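Local atomic coordinates of transcription regulator (Lactobacillus plantarum WCFS1, PDB entry 3CLK), a protein that probably regulates transcription as a dimer, its periplasmic-binding-protein-like domains serving, as in LacI-type repressors, to sense a small effector. Residues 10-16 with 61-74. Residues are numbered along the deposited sequence; the frame is centred on the assembly and turned at random.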
loop_
_atom_site.group_PDB
_atom_site.type_symbol
_atom_site.label_atom_id
_atom_site.label_comp_id
_atom_site.label_asym_id
_atom_site.label_seq_id
_atom_site.Cartn_x
_atom_site.Cartn_y
_atom_site.Cartn_z
ATOM N N VAL B 10 7.202 5.702 24.298
ATOM C CA VAL B 10 7.492 5.464 22.856
ATOM C C VAL B 10 7.323 3.992 22.496
ATOM O O VAL B 10 7.976 3.118 23.070
ATOM C CB VAL B 10 8.934 5.880 22.496
ATOM C CG1 VAL B 10 9.157 5.739 20.997
ATOM C CG2 VAL B 10 9.190 7.308 22.943
ATOM N N ILE B 11 6.435 3.716 21.550
ATOM C CA ILE B 11 6.202 2.349 21.114
ATOM C C ILE B 11 6.880 2.141 19.767
ATOM O O ILE B 11 6.878 3.031 18.918
ATOM C CB ILE B 11 4.691 2.048 20.971
ATOM C CG1 ILE B 11 4.023 2.084 22.348
ATOM C CG2 ILE B 11 4.490 0.685 20.320
ATOM C CD1 ILE B 11 2.515 1.901 22.317
ATOM N N ALA B 12 7.468 0.967 19.581
ATOM C CA ALA B 12 8.142 0.648 18.333
ATOM C C ALA B 12 7.387 -0.465 17.627
ATOM O O ALA B 12 7.092 -1.502 18.224
ATOM C CB ALA B 12 9.585 0.215 18.607
ATOM N N ALA B 13 7.064 -0.237 16.358
ATOM C CA ALA B 13 6.354 -1.224 15.563
ATOM C C ALA B 13 7.313 -1.794 14.531
ATOM O O ALA B 13 7.945 -1.050 13.782
ATOM C CB ALA B 13 5.157 -0.586 14.870
ATOM N N VAL B 14 7.424 -3.119 14.513
ATOM C CA VAL B 14 8.300 -3.808 13.578
ATOM C C VAL B 14 7.493 -4.305 12.381
ATOM O O VAL B 14 6.517 -5.044 12.535
ATOM C CB VAL B 14 8.985 -5.014 14.244
ATOM C CG1 VAL B 14 9.965 -5.654 13.272
ATOM C CG2 VAL B 14 9.703 -4.571 15.512
ATOM N N VAL B 15 7.899 -3.881 11.191
ATOM C CA VAL B 15 7.225 -4.284 9.963
ATOM C C VAL B 15 8.241 -4.902 9.005
ATOM O O VAL B 15 9.411 -4.513 8.995
ATOM C CB VAL B 15 6.553 -3.078 9.275
ATOM C CG1 VAL B 15 5.387 -2.583 10.113
ATOM C CG2 VAL B 15 7.564 -1.962 9.083
ATOM N N SER B 16 7.791 -5.869 8.207
ATOM C CA SER B 16 8.665 -6.543 7.251
ATOM C C SER B 16 9.230 -5.568 6.221
ATOM O O SER B 16 8.629 -5.336 5.171
ATOM C CB SER B 16 7.900 -7.656 6.534
ATOM O OG SER B 16 6.818 -7.125 5.787
ATOM N N ALA B 61 15.374 -1.334 17.848
ATOM C CA ALA B 61 14.233 -0.955 18.680
ATOM C C ALA B 61 14.567 -1.004 20.170
ATOM O O ALA B 61 14.148 -0.138 20.942
ATOM C CB ALA B 61 13.049 -1.870 18.385
ATOM N N ILE B 62 15.322 -2.022 20.563
ATOM C CA ILE B 62 15.709 -2.206 21.956
ATOM C C ILE B 62 16.868 -1.298 22.359
ATOM O O ILE B 62 16.860 -0.724 23.447
ATOM C CB ILE B 62 16.111 -3.669 22.213
ATOM C CG1 ILE B 62 14.953 -4.591 21.825
ATOM C CG2 ILE B 62 16.486 -3.859 23.676
ATOM C CD1 ILE B 62 15.293 -6.062 21.881
ATOM N N GLU B 63 17.862 -1.177 21.483
ATOM C CA GLU B 63 19.024 -0.335 21.757
ATOM C C GLU B 63 18.546 0.977 22.368
ATOM O O GLU B 63 19.053 1.415 23.400
ATOM C CB GLU B 63 19.801 -0.047 20.464
ATOM C CG GLU B 63 21.296 -0.351 20.544
ATOM C CD GLU B 63 21.660 -1.705 19.953
ATOM O OE1 GLU B 63 21.699 -1.822 18.707
ATOM O OE2 GLU B 63 21.901 -2.652 20.732
ATOM N N ARG B 64 17.558 1.595 21.727
ATOM C CA ARG B 64 17.006 2.852 22.212
ATOM C C ARG B 64 15.815 2.545 23.117
ATOM O O ARG B 64 15.018 1.649 22.838
ATOM C CB ARG B 64 16.553 3.725 21.039
ATOM C CG ARG B 64 16.362 5.194 21.397
ATOM C CD ARG B 64 17.703 5.905 21.556
ATOM N NE ARG B 64 17.548 7.280 22.026
ATOM C CZ ARG B 64 17.760 7.670 23.279
ATOM N NH1 ARG B 64 18.142 6.793 24.196
ATOM N NH2 ARG B 64 17.582 8.940 23.617
ATOM N N PRO B 65 15.679 3.290 24.218
ATOM C CA PRO B 65 14.580 3.089 25.166
ATOM C C PRO B 65 13.180 3.132 24.551
ATOM O O PRO B 65 12.758 4.156 24.018
ATOM C CB PRO B 65 14.793 4.213 26.179
ATOM C CG PRO B 65 16.281 4.397 26.162
ATOM C CD PRO B 65 16.589 4.347 24.689
ATOM N N VAL B 66 12.477 2.005 24.627
ATOM C CA VAL B 66 11.111 1.895 24.124
ATOM C C VAL B 66 10.296 1.188 25.198
ATOM O O VAL B 66 10.812 0.317 25.896
ATOM C CB VAL B 66 11.033 1.079 22.812
ATOM C CG1 VAL B 66 11.790 1.795 21.710
ATOM C CG2 VAL B 66 11.585 -0.321 23.030
HETATM N N MSE B 67 9.029 1.563 25.335
HETATM C CA MSE B 67 8.174 0.970 26.356
HETATM C C MSE B 67 7.498 -0.319 25.908
HETATM O O MSE B 67 7.011 -1.095 26.733
HETATM C CB MSE B 67 7.118 1.985 26.795
HETATM C CG MSE B 67 6.084 2.317 25.736
HETATM SE SE MSE B 67 4.977 3.804 26.269
HETATM C CE MSE B 67 4.242 3.039 27.883
ATOM N N GLY B 68 7.471 -0.551 24.600
ATOM C CA GLY B 68 6.844 -1.755 24.091
ATOM C C GLY B 68 7.109 -1.967 22.617
ATOM O O GLY B 68 7.383 -1.013 21.882
ATOM N N ILE B 69 7.029 -3.219 22.184
ATOM C CA ILE B 69 7.261 -3.560 20.786
ATOM C C ILE B 69 6.104 -4.356 20.199
ATOM O O ILE B 69 5.660 -5.344 20.783
ATOM C CB ILE B 69 8.552 -4.393 20.620
ATOM C CG1 ILE B 69 9.750 -3.605 21.158
ATOM C CG2 ILE B 69 8.775 -4.729 19.146
ATOM C CD1 ILE B 69 11.060 -4.353 21.062
ATOM N N LEU B 70 5.613 -3.908 19.048
ATOM C CA LEU B 70 4.528 -4.588 18.354
ATOM C C LEU B 70 5.104 -5.129 17.046
ATOM O O LEU B 70 5.717 -4.382 16.277
ATOM C CB LEU B 70 3.392 -3.603 18.063
ATOM C CG LEU B 70 2.747 -2.960 19.296
ATOM C CD1 LEU B 70 1.722 -1.913 18.859
ATOM C CD2 LEU B 70 2.085 -4.040 20.135
ATOM N N LEU B 71 4.926 -6.421 16.797
ATOM C CA LEU B 71 5.460 -7.012 15.575
ATOM C C LEU B 71 4.336 -7.352 14.607
ATOM O O LEU B 71 3.558 -8.277 14.837
ATOM C CB LEU B 71 6.298 -8.258 15.898
ATOM C CG LEU B 71 7.498 -7.984 16.819
ATOM C CD1 LEU B 71 7.060 -8.111 18.274
ATOM C CD2 LEU B 71 8.619 -8.954 16.520
ATOM N N LEU B 72 4.263 -6.579 13.529
ATOM C CA LEU B 72 3.243 -6.745 12.508
ATOM C C LEU B 72 3.536 -7.883 11.551
ATOM O O LEU B 72 4.256 -7.716 10.563
ATOM C CB LEU B 72 3.075 -5.448 11.712
ATOM C CG LEU B 72 2.763 -4.171 12.500
ATOM C CD1 LEU B 72 2.178 -3.120 11.556
ATOM C CD2 LEU B 72 1.775 -4.474 13.605
ATOM N N SER B 73 2.976 -9.043 11.859
ATOM C CA SER B 73 3.142 -10.223 11.030
ATOM C C SER B 73 4.595 -10.484 10.645
ATOM O O SER B 73 4.928 -10.557 9.460
ATOM C CB SER B 73 2.291 -10.083 9.766
ATOM O OG SER B 73 2.161 -11.327 9.109
ATOM N N ILE B 74 5.459 -10.611 11.648
ATOM C CA ILE B 74 6.874 -10.888 11.408
ATOM C C ILE B 74 7.199 -12.277 11.949
ATOM O O ILE B 74 6.909 -12.585 13.107
ATOM C CB ILE B 74 7.802 -9.849 12.103
ATOM C CG1 ILE B 74 8.151 -8.714 11.138
ATOM C CG2 ILE B 74 9.092 -10.521 12.576
ATOM C CD1 ILE B 74 7.012 -7.793 10.826
#
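Val14 and Ile69 meet through their CG2 methyls, 3.8 Å apart, at the apolar centre of two neighbouring parallel strands, 11-15 and 68-72, in a Rossmann-like lobe of the periplasmic-binding-protein fold. Together the two strands, apolar on each face, illustrate how a central parallel sheet is buried from both sides. Val14 is held with CG1 anti to its backbone N (chi1 -176°), which leaves CG2 beside that N and directed at Ile69, while CG1 touches Ile74 CG1, the two side chains crossing at about a right angle. On the same face, Ala12 CB touches Ala61 CB of helix 53-63 at 4.0 Å and, almost equally near, Val66 CG1, so the end of the incoming helix and the loop after it close over a small residue. Two successive beta-alpha-beta units, through helix 22-34 to strand 41-44 and through helix 53-63 to strand 68-72, put strand 11-15 between the other two.

On the other face, helix 22-34 covers Leu70 and Leu72, and helix 240-256 covers Ile11 and Leu70. Val15 and Leu72 run alongside one another in the same direction, with Val15 CG1 3.6 Å from Leu72 CD1; Ile11 CG2 meets Leu70 CD1 more slantwise.

Between the two faces, hydrogen bonds join the strand backbones. Ala12 and Val14 donate N-H to Gly68 O and Leu70 O, and their carbonyls accept from Leu70 N and Leu72 N. Ala13, between them, turns its backbone bonds to Ile42 and Val44 instead. At the N-terminal end, Met67 N donates to Val10 O at 2.9 Å, tilted 19° from the carbonyl plane, and the selenium of selenomethionine Met67 sits 3.5 Å from Val10 N.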